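PDB 3PSH: molybdate-binding protein MolA from Haemophilus influenzae, which captures molybdate or tungstate in the periplasm, but not sulfate or phosphate, and serves the ABC transporter MolBCA in low-affinity molybdate import. Local coordinates for residues 184-198 and 211-225. Sequence-based numbering, arbitrary orientation.
Sequences VRTYMANPDLGTYGS and AYNVAAATIKGFKQV. With MOO (molybdate ion), chain B.
Tyr196 and Phe222 meet as a T-shaped pair: the ring planes stand at 65°, and the edge of Phe222 is directed at the face of Tyr196. With Phe222 CG anti to the backbone N (chi1 178°), CD1 lies over the centre of the tyrosine ring, 3.7 Å from Tyr196 CZ.

Asn213 can be followed outward from CB, which CG leaves anti to the backbone N (chi1 176°), and the amide end comes nearer to 184-198. Asn213 ND2 donates to Tyr196 O at 2.8 Å; the acceptor lies near the amide plane, whereas ND2 stands above the carbonyl plane. A water accepts from Asn213 ND2 and lies within hydrogen-bonding distance of Gly197 O. Asn213 OD1 takes Ala215 N in an Asx turn and a second water, at 2.7 Å from OD1, that also binds Met188 N and Thr195 OG1. Four partners thus fix the amide's rotation.

Backbone bonds frame this centre. Strands 184-188 and 211-213 pair in parallel through Thr186 N to Tyr212 O (2.9 Å), while 194-196 runs antiparallel to 222-224, Thr195 and Lys223 forming the hydrogen-bonded pair.

Tyr196 OH donates to molybdate O1 at 2.5 Å, so the antiparallel strand pair contributes one ligand, alongside His26, Gln27, Arg243, Gly279 and Tyr280, to the anion site between the two lobes of a periplasmic binding protein.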
# COMPACT_ATOMS: atom_id res chain seq x y z
N VAL A 184 8.77 19.37 5.89
CA VAL A 184 7.56 19.51 6.78
C VAL A 184 7.48 18.26 7.68
O VAL A 184 7.50 17.11 7.14
CB VAL A 184 6.26 19.66 5.93
CG1 VAL A 184 5.06 19.66 6.93
CG2 VAL A 184 6.30 20.90 5.08
N ARG A 185 7.50 18.44 9.01
CA ARG A 185 7.42 17.29 9.98
C ARG A 185 5.99 16.80 10.13
O ARG A 185 5.11 17.51 10.63
CB ARG A 185 7.98 17.72 11.32
CG ARG A 185 9.54 17.95 11.14
CD ARG A 185 10.25 18.45 12.42
NE ARG A 185 9.89 17.65 13.61
CZ ARG A 185 10.33 16.44 13.99
NH1 ARG A 185 11.22 15.70 13.25
NH2 ARG A 185 9.84 15.97 15.17
N THR A 186 5.79 15.50 9.76
CA THR A 186 4.48 14.97 9.52
C THR A 186 4.32 13.67 10.26
O THR A 186 5.36 13.00 10.46
CB THR A 186 4.33 14.77 7.98
OG1 THR A 186 4.59 16.00 7.25
CG2 THR A 186 2.97 14.30 7.59
N TYR A 187 3.09 13.35 10.65
CA TYR A 187 2.88 12.15 11.44
C TYR A 187 1.68 11.43 10.86
O TYR A 187 0.64 12.05 10.62
CB TYR A 187 2.53 12.59 12.88
CG TYR A 187 2.20 11.41 13.80
CD1 TYR A 187 3.25 10.61 14.35
CD2 TYR A 187 0.87 11.12 14.15
CE1 TYR A 187 2.94 9.51 15.21
CE2 TYR A 187 0.58 9.98 15.03
CZ TYR A 187 1.64 9.24 15.54
OH TYR A 187 1.22 8.17 16.30
N MET A 188 1.83 10.10 10.75
CA MET A 188 0.74 9.26 10.28
C MET A 188 0.00 8.64 11.50
O MET A 188 0.54 7.80 12.17
CB MET A 188 1.34 8.21 9.30
CG MET A 188 0.38 7.19 8.90
SD MET A 188 -1.17 7.77 8.17
CE MET A 188 -0.60 8.51 6.85
N ALA A 189 -1.23 9.02 11.70
CA ALA A 189 -2.00 8.50 12.88
C ALA A 189 -2.99 7.41 12.40
O ALA A 189 -3.92 7.67 11.67
CB ALA A 189 -2.78 9.70 13.54
N ASN A 190 -2.66 6.16 12.73
CA ASN A 190 -3.52 4.99 12.54
C ASN A 190 -4.32 4.72 13.82
O ASN A 190 -4.02 5.33 14.88
CB ASN A 190 -2.68 3.77 12.11
CG ASN A 190 -2.52 3.70 10.62
OD1 ASN A 190 -2.10 4.64 9.99
ND2 ASN A 190 -2.89 2.55 10.04
N PRO A 191 -5.36 3.87 13.75
CA PRO A 191 -6.24 3.58 14.91
C PRO A 191 -5.45 3.15 16.12
O PRO A 191 -4.29 2.64 16.04
CB PRO A 191 -7.12 2.44 14.39
CG PRO A 191 -7.29 2.80 12.97
CD PRO A 191 -5.85 3.20 12.55
N ASP A 192 -6.00 3.47 17.29
CA ASP A 192 -5.37 2.98 18.52
C ASP A 192 -3.86 3.31 18.74
O ASP A 192 -3.10 2.39 19.03
CB ASP A 192 -5.64 1.46 18.61
CG ASP A 192 -7.12 1.18 18.63
OD1 ASP A 192 -7.83 1.85 19.42
OD2 ASP A 192 -7.58 0.35 17.81
N LEU A 193 -3.45 4.56 18.51
CA LEU A 193 -2.06 5.07 18.63
C LEU A 193 -1.04 4.25 17.82
O LEU A 193 0.13 4.13 18.18
CB LEU A 193 -1.59 5.31 20.06
CG LEU A 193 -1.87 6.76 20.55
CD1 LEU A 193 -1.89 6.57 22.11
CD2 LEU A 193 -0.74 7.66 20.12
N GLY A 194 -1.51 3.75 16.69
CA GLY A 194 -0.60 2.99 15.77
C GLY A 194 0.09 4.03 14.84
O GLY A 194 -0.52 5.03 14.45
N THR A 195 1.35 3.78 14.50
CA THR A 195 1.99 4.64 13.44
C THR A 195 2.96 3.80 12.68
O THR A 195 3.19 2.59 13.04
CB THR A 195 2.63 5.92 14.03
OG1 THR A 195 2.92 6.80 12.95
CG2 THR A 195 4.02 5.61 14.65
N TYR A 196 3.56 4.37 11.66
CA TYR A 196 4.66 3.65 10.93
C TYR A 196 5.94 4.35 11.15
O TYR A 196 6.08 5.61 11.00
CB TYR A 196 4.44 3.65 9.42
CG TYR A 196 3.14 2.98 8.99
CD1 TYR A 196 3.11 1.70 8.35
CD2 TYR A 196 1.88 3.64 9.14
CE1 TYR A 196 1.83 1.13 7.86
CE2 TYR A 196 0.68 3.04 8.75
CZ TYR A 196 0.61 1.77 8.14
OH TYR A 196 -0.58 1.27 7.68
N GLY A 197 6.95 3.58 11.43
CA GLY A 197 8.22 4.13 11.59
C GLY A 197 9.12 3.79 10.38
O GLY A 197 8.66 3.73 9.23
N SER A 198 10.41 3.46 10.60
CA SER A 198 11.35 3.15 9.52
C SER A 198 10.98 1.84 8.75
O SER A 198 10.21 0.99 9.28
CB SER A 198 12.83 3.05 10.02
OG SER A 198 12.87 1.92 10.94
N ALA A 211 8.44 16.31 2.81
CA ALA A 211 8.09 16.12 4.17
C ALA A 211 8.92 15.05 4.78
O ALA A 211 9.81 14.52 4.12
CB ALA A 211 6.57 15.73 4.30
N TYR A 212 8.71 14.82 6.03
CA TYR A 212 9.51 13.87 6.80
C TYR A 212 8.65 13.21 7.84
O TYR A 212 7.90 13.90 8.50
CB TYR A 212 10.64 14.60 7.51
CG TYR A 212 11.34 13.67 8.43
CD1 TYR A 212 11.91 12.44 7.88
CD2 TYR A 212 11.35 13.89 9.84
CE1 TYR A 212 12.55 11.47 8.70
CE2 TYR A 212 11.92 12.86 10.71
CZ TYR A 212 12.51 11.66 10.10
OH TYR A 212 13.07 10.75 10.97
N ASN A 213 8.77 11.89 8.01
CA ASN A 213 7.98 11.12 8.95
C ASN A 213 8.62 11.25 10.34
O ASN A 213 9.66 10.58 10.58
CB ASN A 213 7.91 9.61 8.49
CG ASN A 213 7.18 8.75 9.47
OD1 ASN A 213 6.70 9.22 10.49
ND2 ASN A 213 6.98 7.46 9.13
N VAL A 214 8.01 12.02 11.28
CA VAL A 214 8.67 12.25 12.59
C VAL A 214 9.00 10.95 13.38
O VAL A 214 9.97 10.95 14.14
CB VAL A 214 7.84 13.21 13.47
CG1 VAL A 214 7.58 14.45 12.66
CG2 VAL A 214 6.49 12.60 13.83
N ALA A 215 8.21 9.89 13.15
CA ALA A 215 8.34 8.61 13.92
C ALA A 215 9.52 7.76 13.40
O ALA A 215 9.98 6.86 14.13
CB ALA A 215 7.12 7.81 13.78
N ALA A 216 10.00 8.01 12.17
CA ALA A 216 10.87 7.03 11.49
C ALA A 216 12.30 6.89 12.01
O ALA A 216 13.01 5.90 11.69
CB ALA A 216 10.90 7.34 10.03
N ALA A 217 12.79 7.91 12.72
CA ALA A 217 14.08 7.82 13.40
C ALA A 217 14.17 6.90 14.63
O ALA A 217 15.32 6.51 15.03
CB ALA A 217 14.52 9.20 13.80
N THR A 218 13.04 6.62 15.30
CA THR A 218 13.00 5.98 16.64
C THR A 218 12.06 4.72 16.67
O THR A 218 12.22 3.84 17.51
CB THR A 218 12.71 6.97 17.87
OG1 THR A 218 11.37 7.44 17.84
CG2 THR A 218 13.66 8.21 17.93
N ILE A 219 11.14 4.65 15.71
CA ILE A 219 10.22 3.52 15.56
C ILE A 219 10.58 2.71 14.36
O ILE A 219 10.90 3.18 13.30
CB ILE A 219 8.69 3.98 15.51
CG1 ILE A 219 8.33 4.95 16.64
CG2 ILE A 219 7.74 2.74 15.64
CD1 ILE A 219 8.61 4.40 18.09
N LYS A 220 10.50 1.38 14.56
CA LYS A 220 10.71 0.45 13.45
C LYS A 220 9.40 -0.13 12.93
O LYS A 220 8.68 -0.88 13.65
CB LYS A 220 11.63 -0.68 13.96
CG LYS A 220 12.11 -1.61 12.82
CD LYS A 220 12.61 -2.96 13.49
CE LYS A 220 13.27 -3.81 12.40
NZ LYS A 220 14.03 -4.97 12.89
N GLY A 221 9.07 0.23 11.68
CA GLY A 221 7.87 -0.30 11.06
C GLY A 221 6.60 -0.00 11.81
O GLY A 221 6.40 1.13 12.33
N PHE A 222 5.64 -0.90 11.77
CA PHE A 222 4.31 -0.50 12.19
C PHE A 222 4.20 -0.84 13.68
O PHE A 222 4.36 -2.00 14.10
CB PHE A 222 3.19 -1.17 11.37
CG PHE A 222 1.80 -0.75 11.87
CD1 PHE A 222 1.26 0.53 11.58
CD2 PHE A 222 1.16 -1.56 12.86
CE1 PHE A 222 0.08 0.95 12.12
CE2 PHE A 222 -0.04 -1.14 13.41
CZ PHE A 222 -0.59 0.11 13.05
N LYS A 223 4.00 0.19 14.53
CA LYS A 223 3.99 -0.04 16.00
C LYS A 223 2.93 0.79 16.71
O LYS A 223 2.56 1.86 16.18
CB LYS A 223 5.35 0.25 16.66
CG LYS A 223 6.51 -0.66 16.21
CD LYS A 223 6.33 -2.09 16.73
CE LYS A 223 7.29 -3.04 15.97
NZ LYS A 223 8.75 -2.71 15.85
N GLN A 224 2.49 0.34 17.89
CA GLN A 224 1.72 1.20 18.81
C GLN A 224 2.70 2.04 19.60
O GLN A 224 3.71 1.50 20.13
CB GLN A 224 0.90 0.38 19.82
CG GLN A 224 -0.07 1.27 20.67
CD GLN A 224 -1.09 0.50 21.50
OE1 GLN A 224 -0.71 -0.33 22.33
NE2 GLN A 224 -2.38 0.78 21.30
N VAL A 225 2.45 3.35 19.62
CA VAL A 225 3.33 4.29 20.35
C VAL A 225 2.50 4.86 21.50
O VAL A 225 1.27 4.61 21.59
CB VAL A 225 3.87 5.36 19.35
CG1 VAL A 225 4.59 4.58 18.13
CG2 VAL A 225 2.79 6.23 18.75
MO MOO B . -0.15 -1.69 4.87
O1 MOO B . -0.02 -0.23 5.72
O2 MOO B . 0.65 -2.97 5.70
O3 MOO B . 0.59 -1.53 3.35
O4 MOO B . -1.80 -1.91 4.55
O HOH W 1 4.28 8.85 11.62
O HOH W 2 8.35 5.59 7.27